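Local coordinates for tail fiber protein (Pseudomonas aeruginosa, PDB 6CL6) that forms the trimeric receptor-binding fibre of the R2 pyocin, a contractile injection system, and so probably attaches the particle to its target cell, at residues 152-157 against 165-170; 128-133 against 146-151; 169-174 against 183-188; 193-198 against 205-210. All blocks are in the same frame, centred on the assembly; numbering follows the deposited sequence.

Contact 1: residues 152-157 against 165-170. With EDO (1,2-ethanediol), chain K.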
# COMPACT_ATOMS: atom_id res chain seq x y z
N SER A 152 0.33 -8.83 -37.27
CA SER A 152 0.59 -7.41 -37.46
C SER A 152 -0.62 -6.54 -37.22
O SER A 152 -0.50 -5.31 -37.30
CB SER A 152 1.16 -7.21 -38.86
OG SER A 152 2.37 -7.95 -39.00
N PHE A 153 -1.78 -7.12 -36.91
CA PHE A 153 -3.01 -6.34 -36.82
C PHE A 153 -3.76 -6.69 -35.56
O PHE A 153 -4.20 -7.82 -35.39
CB PHE A 153 -3.89 -6.59 -38.05
CG PHE A 153 -3.30 -6.12 -39.34
CD1 PHE A 153 -2.47 -6.94 -40.07
CD2 PHE A 153 -3.57 -4.82 -39.81
CE1 PHE A 153 -1.91 -6.51 -41.26
CE2 PHE A 153 -3.00 -4.37 -40.98
CZ PHE A 153 -2.17 -5.22 -41.72
N THR A 154 -3.93 -5.72 -34.67
CA THR A 154 -4.74 -5.94 -33.48
C THR A 154 -6.14 -6.41 -33.84
O THR A 154 -6.69 -7.28 -33.16
CB THR A 154 -4.75 -4.67 -32.64
OG1 THR A 154 -3.47 -4.54 -31.99
CG2 THR A 154 -5.85 -4.69 -31.60
N ALA A 155 -6.74 -5.86 -34.91
CA ALA A 155 -8.08 -6.27 -35.29
C ALA A 155 -8.13 -7.73 -35.73
O ALA A 155 -9.19 -8.35 -35.67
CB ALA A 155 -8.62 -5.38 -36.42
N GLN A 156 -7.02 -8.29 -36.20
CA GLN A 156 -6.99 -9.70 -36.54
C GLN A 156 -6.76 -10.59 -35.31
O GLN A 156 -7.18 -11.76 -35.33
CB GLN A 156 -5.93 -9.96 -37.62
CG GLN A 156 -6.32 -9.31 -38.97
CD GLN A 156 -5.37 -9.60 -40.12
OE1 GLN A 156 -5.76 -9.55 -41.24
NE2 GLN A 156 -4.11 -9.88 -39.81
N ALA A 157 -6.12 -10.08 -34.26
CA ALA A 157 -6.21 -10.77 -32.98
C ALA A 157 -7.65 -10.79 -32.48
O ALA A 157 -8.14 -11.81 -31.98
CB ALA A 157 -5.28 -10.13 -31.96
N ILE A 165 -4.36 -11.79 -25.52
CA ILE A 165 -4.69 -10.37 -25.40
C ILE A 165 -5.04 -9.93 -26.80
O ILE A 165 -4.54 -10.48 -27.80
CB ILE A 165 -3.49 -9.58 -24.81
CG1 ILE A 165 -3.86 -8.13 -24.53
CG2 ILE A 165 -2.28 -9.65 -25.78
CD1 ILE A 165 -4.75 -7.98 -23.29
N VAL A 166 -5.94 -8.97 -26.91
CA VAL A 166 -6.30 -8.43 -28.22
C VAL A 166 -5.25 -7.40 -28.61
O VAL A 166 -5.42 -6.20 -28.35
CB VAL A 166 -7.72 -7.86 -28.24
CG1 VAL A 166 -8.06 -7.30 -29.62
CG2 VAL A 166 -8.70 -8.96 -27.87
N ARG A 167 -4.14 -7.88 -29.20
CA ARG A 167 -3.03 -7.04 -29.59
C ARG A 167 -2.25 -7.75 -30.69
O ARG A 167 -2.08 -8.98 -30.65
CB ARG A 167 -2.05 -6.74 -28.44
CG ARG A 167 -2.57 -5.97 -27.30
CD ARG A 167 -2.66 -4.48 -27.57
NE ARG A 167 -2.76 -3.74 -26.29
CZ ARG A 167 -3.83 -3.76 -25.51
NH1 ARG A 167 -4.88 -4.49 -25.82
NH2 ARG A 167 -3.84 -3.07 -24.38
N ALA A 168 -1.76 -6.98 -31.65
CA ALA A 168 -0.69 -7.47 -32.51
C ALA A 168 0.46 -7.99 -31.65
O ALA A 168 0.66 -7.54 -30.52
CB ALA A 168 -0.22 -6.34 -33.43
N GLY A 169 1.21 -8.94 -32.17
CA GLY A 169 2.27 -9.54 -31.37
C GLY A 169 2.97 -10.67 -32.07
O GLY A 169 2.64 -11.03 -33.20
N LEU A 170 3.93 -11.23 -31.36
CA LEU A 170 4.76 -12.32 -31.84
C LEU A 170 4.44 -13.63 -31.15
O LEU A 170 4.63 -13.78 -29.94
CB LEU A 170 6.25 -11.98 -31.62
CG LEU A 170 7.23 -12.82 -32.41
CD1 LEU A 170 7.04 -12.66 -33.89
CD2 LEU A 170 8.63 -12.43 -32.02
C1 EDO K . -1.22 -3.11 -34.74
O1 EDO K . -2.64 -3.25 -34.95
C2 EDO K . -0.82 -1.70 -35.11
O2 EDO K . -1.48 -0.80 -34.19
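Ser152 meets the 165-170 segment through its backbone: its carbonyl carbon C lies 3.8 Å from Ala168 CB, while OG turns off to Glu133. Phe153 brings its backbone N to the same methyl group. As the N-cap residue of helix 154-159 it also closes the first turn, its carbonyl O receiving the N-H groups of both Gln156 and Ala157. Thr154 carries the contact. With OG1 beside its own backbone N (chi1 -75°), the hydroxyl accepts a bond from Ala168 N, 3.0 Å from Thr154 OG1 and 160° at the hydrogen. The other branch, CG2, runs across the Val166 side chain at about a right angle and reaches 3.6 Å from Val166 O. Thr154 N, at the helix start, donates almost straight to O1 of a 1,2-ethanediol, 2.8 Å away, probably from the crystallisation liquor. The helix is thus held against a loop that bends at Val166, the centre of an inverse gamma turn, before entering strand 169-177. Ala157 points its CB at this bend, 3.6 Å from Arg167 O, the oxygen that hydrogen-bonds Tyr185 OH. Arg167 leads away, its NH1 returning to Val166 O with that oxygen in the guanidinium plane and its NE paired with Asp189.

Contact 2: residues 128-133 against 146-151; sequences KEADGE and SGWWSQ
Asp131 grips Trp148 from both ends of its main chain. Its carboxylate OD1 receives Trp148 N at 2.8 Å, from above the carboxylate plane, and Asp131 N donates to Trp148 O, also at 2.8 Å and nearly along the C=O axis. The backbone sets Asp131 CB over one face of the Trp149 indole, 3.7 Å from the centroid of the five-membered ring; CG stands beside its own N (chi1 -73°), which turns OD1 to Trp148 N. Gly147, without a side chain, lets Asp131 OD1 approach its CA to 3.2 Å. Ala130 makes a CH-pi contact with the other indole: its CB lies almost on the normal of the Trp148 six-membered ring, 3.8 Å from the centroid, while Lys128 O lies at the ring edge. Ser150 N bonds to Gly132 O at 3.0 Å, part of the parallel pairing of the weakly bonded strand 132-133, at one edge of the sheet within this chain, with strand 147-151; the other strand pairs are antiparallel. Glu133 bends at chi2, bringing OE2 to a water that also bonds Ser150 OG; its OE1 goes to Ser152. In the next shell Thr127 O receives Trp148 NE1, and the His172 ring lies nearly parallel to the Trp148 ring. Asp131 OD2 forms a salt bridge with Lys128 of the third subunit, and Lys128 NZ of this chain with Asp131 of the second.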
# COMPACT_ATOMS: atom_id res chain seq x y z
N LYS A 128 15.28 -17.22 -39.70
CA LYS A 128 15.46 -15.81 -39.40
C LYS A 128 14.34 -14.94 -39.95
O LYS A 128 14.07 -13.86 -39.39
CB LYS A 128 16.83 -15.38 -39.91
CG LYS A 128 17.92 -15.72 -38.88
CD LYS A 128 19.30 -15.31 -39.32
CE LYS A 128 20.28 -15.49 -38.16
NZ LYS A 128 21.64 -15.11 -38.57
N GLU A 129 13.64 -15.41 -40.97
CA GLU A 129 12.36 -14.86 -41.37
C GLU A 129 11.25 -15.63 -40.68
O GLU A 129 11.36 -16.83 -40.49
CB GLU A 129 12.18 -14.91 -42.89
CG GLU A 129 13.15 -13.99 -43.63
CD GLU A 129 12.88 -13.98 -45.13
OE1 GLU A 129 12.51 -15.05 -45.68
OE2 GLU A 129 13.03 -12.91 -45.76
N ALA A 130 10.21 -14.91 -40.27
CA ALA A 130 9.07 -15.54 -39.63
C ALA A 130 8.46 -16.60 -40.56
O ALA A 130 8.52 -16.48 -41.79
CB ALA A 130 8.02 -14.52 -39.27
N ASP A 131 7.87 -17.63 -39.96
CA ASP A 131 7.17 -18.64 -40.73
C ASP A 131 6.03 -18.03 -41.51
O ASP A 131 5.70 -18.54 -42.58
CB ASP A 131 6.63 -19.74 -39.82
CG ASP A 131 7.71 -20.64 -39.30
OD1 ASP A 131 8.30 -20.31 -38.26
OD2 ASP A 131 7.99 -21.68 -39.93
N GLY A 132 5.42 -16.97 -41.01
CA GLY A 132 4.28 -16.36 -41.68
C GLY A 132 3.67 -15.22 -40.90
O GLY A 132 3.96 -15.01 -39.72
N GLU A 133 2.85 -14.46 -41.62
CA GLU A 133 1.97 -13.46 -41.03
C GLU A 133 0.63 -14.12 -40.74
O GLU A 133 0.10 -14.82 -41.60
CB GLU A 133 1.80 -12.28 -41.96
CG GLU A 133 3.03 -11.45 -42.10
CD GLU A 133 3.19 -10.48 -40.95
OE1 GLU A 133 2.15 -10.00 -40.43
OE2 GLU A 133 4.35 -10.20 -40.56
N SER A 146 6.25 -26.27 -34.73
CA SER A 146 7.29 -25.37 -34.23
C SER A 146 7.57 -24.26 -35.22
O SER A 146 7.58 -24.47 -36.43
CB SER A 146 8.57 -26.16 -33.97
OG SER A 146 8.44 -27.02 -32.90
N GLY A 147 7.83 -23.07 -34.69
CA GLY A 147 8.11 -21.90 -35.53
C GLY A 147 7.73 -20.61 -34.83
O GLY A 147 7.46 -20.57 -33.63
N TRP A 148 7.76 -19.53 -35.59
CA TRP A 148 7.29 -18.28 -35.06
C TRP A 148 6.52 -17.53 -36.14
O TRP A 148 6.86 -17.58 -37.31
CB TRP A 148 8.41 -17.39 -34.49
CG TRP A 148 9.52 -17.03 -35.40
CD1 TRP A 148 10.42 -17.88 -35.96
CD2 TRP A 148 9.90 -15.72 -35.82
NE1 TRP A 148 11.33 -17.18 -36.71
CE2 TRP A 148 11.04 -15.85 -36.64
CE3 TRP A 148 9.39 -14.45 -35.58
CZ2 TRP A 148 11.66 -14.77 -37.21
CZ3 TRP A 148 10.00 -13.37 -36.15
CH2 TRP A 148 11.12 -13.54 -36.97
N TRP A 149 5.50 -16.80 -35.70
CA TRP A 149 4.55 -16.13 -36.56
C TRP A 149 4.24 -14.74 -36.01
O TRP A 149 4.26 -14.51 -34.80
CB TRP A 149 3.24 -16.94 -36.69
CG TRP A 149 3.33 -18.14 -37.50
CD1 TRP A 149 2.97 -18.28 -38.81
CD2 TRP A 149 3.80 -19.43 -37.08
NE1 TRP A 149 3.19 -19.57 -39.22
CE2 TRP A 149 3.72 -20.29 -38.18
CE3 TRP A 149 4.26 -19.94 -35.88
CZ2 TRP A 149 4.10 -21.64 -38.11
CZ3 TRP A 149 4.66 -21.26 -35.81
CH2 TRP A 149 4.59 -22.10 -36.93
N SER A 150 3.91 -13.84 -36.93
CA SER A 150 3.64 -12.45 -36.59
C SER A 150 2.20 -12.10 -36.86
O SER A 150 1.69 -12.33 -37.96
CB SER A 150 4.54 -11.51 -37.41
OG SER A 150 4.36 -10.17 -37.04
N GLN A 151 1.54 -11.51 -35.87
CA GLN A 151 0.23 -10.91 -36.06
C GLN A 151 0.46 -9.40 -36.09
O GLN A 151 0.76 -8.78 -35.06
CB GLN A 151 -0.75 -11.30 -34.95
CG GLN A 151 -2.10 -10.59 -35.04
CD GLN A 151 -2.79 -10.80 -36.39
OE1 GLN A 151 -2.72 -9.95 -37.28
NE2 GLN A 151 -3.43 -11.96 -36.56
O HOH W 1 4.97 -8.16 -38.65

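Contact 3: residues 169-174 against 183-188. With EDO (1,2-ethanediol), chain K.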
# COMPACT_ATOMS: atom_id res chain seq x y z
N GLY A 169 1.21 -8.94 -32.17
CA GLY A 169 2.27 -9.54 -31.37
C GLY A 169 2.97 -10.67 -32.07
O GLY A 169 2.64 -11.03 -33.20
N LEU A 170 3.93 -11.23 -31.36
CA LEU A 170 4.76 -12.32 -31.84
C LEU A 170 4.44 -13.63 -31.15
O LEU A 170 4.63 -13.78 -29.94
CB LEU A 170 6.25 -11.98 -31.62
CG LEU A 170 7.23 -12.82 -32.41
CD1 LEU A 170 7.04 -12.66 -33.89
CD2 LEU A 170 8.63 -12.43 -32.02
N LEU A 171 4.03 -14.62 -31.95
CA LEU A 171 3.79 -15.97 -31.47
C LEU A 171 4.97 -16.88 -31.73
O LEU A 171 5.42 -17.00 -32.88
CB LEU A 171 2.56 -16.58 -32.14
CG LEU A 171 2.23 -18.04 -31.85
CD1 LEU A 171 1.70 -18.16 -30.42
CD2 LEU A 171 1.20 -18.58 -32.81
N HIS A 172 5.42 -17.58 -30.67
CA HIS A 172 6.36 -18.68 -30.80
C HIS A 172 5.67 -20.00 -30.47
O HIS A 172 4.88 -20.08 -29.52
CB HIS A 172 7.56 -18.54 -29.86
CG HIS A 172 8.68 -17.73 -30.41
ND1 HIS A 172 8.75 -16.37 -30.27
CD2 HIS A 172 9.80 -18.10 -31.09
CE1 HIS A 172 9.86 -15.92 -30.84
NE2 HIS A 172 10.50 -16.95 -31.36
N VAL A 173 5.96 -21.02 -31.26
CA VAL A 173 5.48 -22.36 -30.98
C VAL A 173 6.69 -23.28 -30.86
O VAL A 173 7.49 -23.40 -31.80
CB VAL A 173 4.53 -22.87 -32.07
CG1 VAL A 173 4.01 -24.26 -31.70
CG2 VAL A 173 3.41 -21.91 -32.32
N TYR A 174 6.80 -23.96 -29.72
CA TYR A 174 7.79 -25.01 -29.49
C TYR A 174 7.03 -26.33 -29.35
O TYR A 174 6.60 -26.71 -28.26
CB TYR A 174 8.65 -24.71 -28.28
CG TYR A 174 9.21 -23.30 -28.29
CD1 TYR A 174 10.28 -22.96 -29.10
CD2 TYR A 174 8.69 -22.34 -27.46
CE1 TYR A 174 10.79 -21.71 -29.10
CE2 TYR A 174 9.20 -21.07 -27.45
CZ TYR A 174 10.26 -20.76 -28.29
OH TYR A 174 10.81 -19.52 -28.29
N GLN A 183 3.63 -22.58 -26.29
CA GLN A 183 3.52 -21.32 -27.00
C GLN A 183 3.91 -20.16 -26.08
O GLN A 183 3.67 -20.19 -24.87
CB GLN A 183 2.08 -21.07 -27.52
CG GLN A 183 1.56 -22.15 -28.45
CD GLN A 183 0.18 -21.87 -28.96
OE1 GLN A 183 -0.65 -21.28 -28.24
NE2 GLN A 183 -0.09 -22.26 -30.22
N THR A 184 4.47 -19.12 -26.68
CA THR A 184 4.63 -17.81 -26.06
C THR A 184 4.11 -16.74 -27.00
O THR A 184 4.05 -16.94 -28.22
CB THR A 184 6.09 -17.47 -25.72
OG1 THR A 184 6.83 -17.26 -26.94
CG2 THR A 184 6.69 -18.56 -24.92
N TYR A 185 3.70 -15.60 -26.42
CA TYR A 185 3.13 -14.48 -27.17
C TYR A 185 3.65 -13.20 -26.55
O TYR A 185 3.47 -12.97 -25.34
CB TYR A 185 1.62 -14.48 -27.13
CG TYR A 185 0.95 -13.61 -28.20
CD1 TYR A 185 0.86 -14.08 -29.52
CD2 TYR A 185 0.45 -12.36 -27.92
CE1 TYR A 185 0.27 -13.32 -30.52
CE2 TYR A 185 -0.17 -11.58 -28.93
CZ TYR A 185 -0.25 -12.10 -30.24
OH TYR A 185 -0.81 -11.39 -31.26
N GLN A 186 4.30 -12.39 -27.36
CA GLN A 186 4.84 -11.10 -26.95
C GLN A 186 4.04 -10.01 -27.65
O GLN A 186 4.09 -9.87 -28.88
CB GLN A 186 6.33 -11.04 -27.29
CG GLN A 186 6.99 -9.70 -26.97
CD GLN A 186 8.46 -9.65 -27.35
OE1 GLN A 186 9.08 -10.66 -27.69
NE2 GLN A 186 9.02 -8.46 -27.31
N ALA A 187 3.31 -9.23 -26.87
CA ALA A 187 2.49 -8.16 -27.43
C ALA A 187 3.36 -7.05 -28.01
O ALA A 187 4.38 -6.68 -27.43
CB ALA A 187 1.57 -7.60 -26.35
N TYR A 188 2.95 -6.51 -29.15
CA TYR A 188 3.77 -5.52 -29.84
C TYR A 188 3.97 -4.27 -29.00
O TYR A 188 5.04 -3.65 -29.04
CB TYR A 188 3.16 -5.18 -31.21
CG TYR A 188 2.12 -4.11 -31.19
CD1 TYR A 188 0.84 -4.36 -30.71
CD2 TYR A 188 2.42 -2.82 -31.63
CE1 TYR A 188 -0.12 -3.36 -30.69
CE2 TYR A 188 1.47 -1.82 -31.59
CZ TYR A 188 0.21 -2.10 -31.14
OH TYR A 188 -0.72 -1.09 -31.13
C1 EDO K . -1.22 -3.11 -34.74
O1 EDO K . -2.64 -3.25 -34.95
C2 EDO K . -0.82 -1.70 -35.11
O2 EDO K . -1.48 -0.80 -34.19
O HOH W 2 6.76 -15.01 -28.53
O HOH W 3 9.63 -17.57 -26.67
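Tyr185 leaves its strand with CG anti to the backbone N (chi1 -163°) and lies back along the strand 169-174. Its CB is near Leu170 O, CD1 lies 4.0 Å from Leu171 CB, and Leu170 N lies over one face of the ring, toward its rim. CZ then passes 3.8 Å from Gly169 CA, a close approach that the absence of a side chain permits. At the tip, OH comes 3.3 Å from Gly169 N at a poor angle; its hydrogen-bonding partner is Arg167 O, just before the segment. Beneath the ring the two strands form the antiparallel beta hairpin 169-177 and 180-187, with axes 4.5 Å apart. Leu170 pairs with Gln186 and His172 with Thr184 by two N-H...O bonds each. Within each pair the carbonyls differ: Leu170 O and His172 O are met in plane, on a lone pair, whereas Gln186 O and Thr184 O are approached from above their planes. On the sheet face of Leu170 and Gln186, Thr184 holds OG1 in the crowded position between N and the carbonyl carbon (chi1 69°), 3.3 Å from His172 CB. One water joins Thr184 OG1 to Leu170 O and His172 ND1, the latter met at the ring edge; another, 2.8 Å from Thr184 OG1, bridges it to Tyr174 OH. This face borders the trimer interface, where Tyr174 of the second subunit packs edge-to-face with His172.

Contact 4: residues 193-198 against 205-210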
# COMPACT_ATOMS: atom_id res chain seq x y z
N PHE A 193 3.79 -10.31 -21.83
CA PHE A 193 4.43 -11.49 -22.42
C PHE A 193 3.70 -12.67 -21.79
O PHE A 193 3.50 -12.67 -20.56
CB PHE A 193 5.93 -11.50 -22.11
CG PHE A 193 6.73 -12.52 -22.88
CD1 PHE A 193 6.70 -13.86 -22.56
CD2 PHE A 193 7.57 -12.10 -23.92
CE1 PHE A 193 7.46 -14.78 -23.31
CE2 PHE A 193 8.33 -13.01 -24.62
CZ PHE A 193 8.27 -14.35 -24.30
N TYR A 194 3.22 -13.61 -22.61
CA TYR A 194 2.36 -14.69 -22.17
C TYR A 194 2.91 -16.05 -22.55
O TYR A 194 3.58 -16.17 -23.57
CB TYR A 194 0.98 -14.60 -22.83
CG TYR A 194 0.18 -13.36 -22.46
CD1 TYR A 194 0.43 -12.13 -23.07
CD2 TYR A 194 -0.81 -13.42 -21.54
CE1 TYR A 194 -0.28 -11.03 -22.74
CE2 TYR A 194 -1.56 -12.32 -21.21
CZ TYR A 194 -1.29 -11.12 -21.81
OH TYR A 194 -2.04 -10.01 -21.48
N PHE A 195 2.54 -17.07 -21.78
CA PHE A 195 2.94 -18.42 -22.15
C PHE A 195 1.88 -19.45 -21.77
O PHE A 195 1.11 -19.27 -20.82
CB PHE A 195 4.33 -18.76 -21.56
CG PHE A 195 4.40 -18.64 -20.10
CD1 PHE A 195 4.68 -17.42 -19.50
CD2 PHE A 195 4.20 -19.75 -19.29
CE1 PHE A 195 4.73 -17.31 -18.09
CE2 PHE A 195 4.27 -19.66 -17.90
CZ PHE A 195 4.52 -18.43 -17.30
N ARG A 196 1.83 -20.55 -22.52
CA ARG A 196 0.93 -21.64 -22.22
C ARG A 196 1.46 -22.91 -22.90
O ARG A 196 2.41 -22.88 -23.69
CB ARG A 196 -0.52 -21.36 -22.64
CG ARG A 196 -0.77 -21.47 -24.14
CD ARG A 196 -2.23 -21.26 -24.54
NE ARG A 196 -2.39 -21.36 -26.00
CZ ARG A 196 -3.52 -21.64 -26.63
NH1 ARG A 196 -4.64 -21.86 -25.94
NH2 ARG A 196 -3.54 -21.73 -27.96
N CYS A 197 0.80 -24.03 -22.58
CA CYS A 197 1.16 -25.34 -23.11
C CYS A 197 -0.09 -26.18 -23.35
O CYS A 197 -0.97 -26.26 -22.47
CB CYS A 197 2.06 -26.10 -22.12
SG CYS A 197 2.63 -27.74 -22.65
N ARG A 198 -0.12 -26.86 -24.50
CA ARG A 198 -1.12 -27.91 -24.75
C ARG A 198 -0.59 -29.21 -24.19
O ARG A 198 0.39 -29.78 -24.73
CB ARG A 198 -1.46 -28.04 -26.21
CG ARG A 198 -2.73 -28.90 -26.41
CD ARG A 198 -2.97 -29.20 -27.86
NE ARG A 198 -2.08 -30.26 -28.32
CZ ARG A 198 -2.05 -30.70 -29.57
NH1 ARG A 198 -2.84 -30.17 -30.48
NH2 ARG A 198 -1.20 -31.65 -29.90
N PRO A 205 -4.39 -22.60 -19.30
CA PRO A 205 -4.63 -21.16 -19.47
C PRO A 205 -3.35 -20.42 -19.74
O PRO A 205 -2.28 -20.80 -19.28
CB PRO A 205 -5.23 -20.72 -18.12
CG PRO A 205 -5.67 -21.99 -17.45
CD PRO A 205 -4.72 -23.06 -17.94
N TRP A 206 -3.48 -19.30 -20.48
CA TRP A 206 -2.33 -18.42 -20.65
C TRP A 206 -1.90 -17.88 -19.28
O TRP A 206 -2.75 -17.59 -18.43
CB TRP A 206 -2.67 -17.27 -21.58
CG TRP A 206 -2.80 -17.60 -23.04
CD1 TRP A 206 -3.96 -17.77 -23.75
CD2 TRP A 206 -1.72 -17.74 -23.98
NE1 TRP A 206 -3.66 -18.04 -25.08
CE2 TRP A 206 -2.29 -18.01 -25.23
CE3 TRP A 206 -0.33 -17.70 -23.86
CZ2 TRP A 206 -1.51 -18.23 -26.38
CZ3 TRP A 206 0.45 -17.90 -24.98
CH2 TRP A 206 -0.14 -18.16 -26.23
N ARG A 207 -0.59 -17.81 -19.07
CA ARG A 207 -0.00 -17.11 -17.94
C ARG A 207 0.47 -15.74 -18.43
O ARG A 207 1.10 -15.63 -19.50
CB ARG A 207 1.16 -17.89 -17.35
CG ARG A 207 0.77 -19.24 -16.82
CD ARG A 207 -0.35 -19.14 -15.79
NE ARG A 207 -0.12 -20.06 -14.68
CZ ARG A 207 -1.01 -20.34 -13.74
NH1 ARG A 207 -2.21 -19.78 -13.79
NH2 ARG A 207 -0.70 -21.19 -12.77
N ARG A 208 0.16 -14.71 -17.67
CA ARG A 208 0.51 -13.34 -18.01
C ARG A 208 1.61 -12.85 -17.08
O ARG A 208 1.43 -12.79 -15.85
CB ARG A 208 -0.72 -12.43 -17.90
CG ARG A 208 -0.43 -11.01 -18.32
CD ARG A 208 -1.64 -10.13 -18.09
NE ARG A 208 -1.38 -8.78 -18.55
CZ ARG A 208 -0.61 -7.91 -17.91
NH1 ARG A 208 -0.01 -8.25 -16.79
NH2 ARG A 208 -0.42 -6.69 -18.39
N MET A 209 2.74 -12.49 -17.66
CA MET A 209 3.84 -11.91 -16.87
C MET A 209 3.41 -10.60 -16.21
O MET A 209 2.74 -9.77 -16.82
CB MET A 209 5.05 -11.67 -17.78
CG MET A 209 6.26 -11.09 -17.08
SD MET A 209 7.51 -10.47 -18.24
CE MET A 209 8.01 -11.88 -19.15
N TRP A 210 3.80 -10.42 -14.94
CA TRP A 210 3.73 -9.13 -14.27
C TRP A 210 5.01 -8.36 -14.61
O TRP A 210 6.11 -8.90 -14.46
CB TRP A 210 3.63 -9.26 -12.75
CG TRP A 210 2.33 -9.73 -12.23
CD1 TRP A 210 2.12 -10.82 -11.42
CD2 TRP A 210 1.06 -9.14 -12.44
NE1 TRP A 210 0.78 -10.94 -11.12
CE2 TRP A 210 0.11 -9.91 -11.74
CE3 TRP A 210 0.62 -8.01 -13.15
CZ2 TRP A 210 -1.26 -9.62 -11.77
CZ3 TRP A 210 -0.73 -7.71 -13.16
CH2 TRP A 210 -1.65 -8.51 -12.47
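Phe195 O takes one hydrogen bond, from Arg207 N at 2.8 Å, in the carbonyl plane and almost straight at 174°, and a longer CA-H...O contact from Trp206 CA. Phe195 N bonds to Arg207 O, which also takes a CA-H contact from Tyr194 CA at 3.1 Å. Met209 N donates to Phe193 O along its C=O axis. These bonds join the beta hairpin of strands 193-199 and 202-208, the latter one of the two edge strands of the sheet within this chain. On one face, Arg207 CB sits over the Phe195 ring, 3.6 Å from its centroid, and Arg207 NE reaches Gly190 O of the third subunit. On the other face Arg196, extended from CG to NE, lies over Trp206, its CD 3.5 Å from the centroid of the five-membered ring and its guanidinium 14° from parallel with the indole. Gln183 OE1 and Asp141 fix the charged end, and Trp206 NE1 is held by Asn162 O. Tyr194 and Arg208 run side by side; the NE-to-OH bond between them is weak, and both turn chiefly to Glu191. Met209 folds its CE against Phe193 CB, 3.6 Å away, and packs on Met209 of both neighbouring subunits.

All four contacts reach one six-stranded sheet, in the order 132-133, 147-151, 169-177, 180-187, 193-199, 202-208. Contact 2 closes the parallel edge, contact 3 is the central hairpin and contact 4 the far edge. Contact 2 comes first along the chain, then helix 154-159 and the loop of contact 1, which leads straight into contact 3 through the shared Gly169 and Leu170. Centres of contacts 2 and 3 lie about 9 Å apart, those of 3 and 4 about 10 Å, whereas contacts 2 and 4, about 19 Å apart, do not touch. Each contact also meets a neighbouring subunit, so the sheet is packed within the trimer.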